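Local coordinates for protein immunomodulatory active chitinase (Trichuris suis, PDB 6G9C) that probably binds and hydrolyses chitin as a secreted family 18 glycosyl hydrolase with immunomodulatory activity, at residues Lys51-Pro54 / Glu55-Gln58. Numbering follows the deposited sequence.
Sequences KYNP and EHYQ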
# COMPACT_ATOMS: atom_id res chain seq x y z
N LYS A 51 -16.66 10.53 -16.70
CA LYS A 51 -15.41 10.77 -15.99
C LYS A 51 -15.04 9.56 -15.14
O LYS A 51 -15.84 9.10 -14.32
CB LYS A 51 -15.52 12.01 -15.11
CG LYS A 51 -14.23 12.34 -14.36
CD LYS A 51 -14.51 13.25 -13.18
CE LYS A 51 -13.24 13.60 -12.41
NZ LYS A 51 -12.44 14.62 -13.13
N TYR A 52 -13.82 9.05 -15.33
CA TYR A 52 -13.36 7.85 -14.64
C TYR A 52 -12.28 8.23 -13.63
O TYR A 52 -11.25 8.80 -14.01
CB TYR A 52 -12.83 6.80 -15.62
CG TYR A 52 -12.58 5.45 -14.96
CD1 TYR A 52 -11.38 5.18 -14.28
CD2 TYR A 52 -13.54 4.44 -15.02
CE1 TYR A 52 -11.17 3.95 -13.67
CE2 TYR A 52 -13.34 3.22 -14.42
CZ TYR A 52 -12.16 2.97 -13.75
OH TYR A 52 -11.99 1.74 -13.16
N ASN A 53 -12.52 7.90 -12.36
CA ASN A 53 -11.62 8.08 -11.24
C ASN A 53 -11.11 6.73 -10.75
O ASN A 53 -11.80 5.72 -10.89
CB ASN A 53 -12.30 8.80 -10.08
CG ASN A 53 -12.87 10.14 -10.48
OD1 ASN A 53 -12.26 10.88 -11.25
ND2 ASN A 53 -14.06 10.46 -9.96
N PRO A 54 -9.91 6.69 -10.16
CA PRO A 54 -9.39 5.42 -9.63
C PRO A 54 -10.33 4.73 -8.65
O PRO A 54 -10.40 3.50 -8.64
CB PRO A 54 -8.08 5.85 -8.93
CG PRO A 54 -7.64 7.06 -9.69
CD PRO A 54 -8.93 7.79 -10.01
N GLU A 55 -11.08 5.49 -7.85
CA GLU A 55 -11.99 4.87 -6.90
C GLU A 55 -13.19 4.23 -7.59
O GLU A 55 -13.98 3.55 -6.92
CB GLU A 55 -12.47 5.90 -5.87
CG GLU A 55 -13.13 7.14 -6.47
CD GLU A 55 -12.13 8.25 -6.76
OE1 GLU A 55 -10.91 7.97 -6.85
OE2 GLU A 55 -12.58 9.42 -6.90
N HIS A 56 -13.35 4.43 -8.90
CA HIS A 56 -14.38 3.73 -9.65
C HIS A 56 -14.02 2.27 -9.92
O HIS A 56 -14.90 1.51 -10.33
CB HIS A 56 -14.68 4.46 -10.96
CG HIS A 56 -15.43 5.74 -10.78
ND1 HIS A 56 -15.15 6.88 -11.49
CD2 HIS A 56 -16.47 6.05 -9.97
CE1 HIS A 56 -15.98 7.85 -11.13
NE2 HIS A 56 -16.79 7.37 -10.20
N TYR A 57 -12.75 1.89 -9.72
CA TYR A 57 -12.37 0.49 -9.87
C TYR A 57 -13.15 -0.36 -8.87
O TYR A 57 -13.52 0.09 -7.79
CB TYR A 57 -10.85 0.31 -9.64
CG TYR A 57 -10.41 -1.14 -9.69
CD1 TYR A 57 -10.29 -1.81 -10.90
CD2 TYR A 57 -10.18 -1.86 -8.51
CE1 TYR A 57 -9.92 -3.14 -10.96
CE2 TYR A 57 -9.80 -3.20 -8.55
CZ TYR A 57 -9.69 -3.83 -9.77
OH TYR A 57 -9.33 -5.16 -9.84
N GLN A 58 -13.43 -1.60 -9.25
CA GLN A 58 -14.22 -2.51 -8.43
C GLN A 58 -13.36 -3.70 -8.04
O GLN A 58 -12.78 -4.35 -8.91
CB GLN A 58 -15.48 -2.97 -9.18
CG GLN A 58 -16.28 -4.06 -8.48
CD GLN A 58 -17.63 -4.28 -9.16
OE1 GLN A 58 -18.51 -3.41 -9.13
NE2 GLN A 58 -17.78 -5.42 -9.82
O HOH W 1 -15.25 9.44 -7.65
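His56 lays its CB over one face of the Tyr52 ring, a CH-pi contact 4.1 Å from CB to the ring centroid, and turns its imidazole edge toward that face, the ring planes at 64°. With CG beside its own backbone N (chi1 -73°), the imidazole swings back along the chain, where ND1 accepts the backbone N-H of Asn53. That bond, 3.0 Å from Asn53 N to His56 ND1, is nearly straight, with an N-H...ND1 angle of 170°, though the donor lies somewhat out of the ring plane. The return bond, His56 N to Asn53 O at 2.8 Å, makes the grip reciprocal. One residue on, Tyr57 N reaches Pro54 O at 3.0 Å; these two i to i+3 backbone bonds mark the short 3-10 turn. The Asn53 side-chain amide lies beside the Glu55 carboxylate, pointing the same way, and one water bridges them, accepting from Asn53 ND2 and donating to Glu55 OE2. Pro54 touches Leu89 and Val93 of helix 85-94, while Phe375 meets both Tyr52 and His56; these contacts pack the loop linking strand 34-40 to strand 64-72 of the TIM barrel. Because ND1 acts as acceptor, it carries no proton, so the imidazole is probably neutral with its hydrogen on NE2.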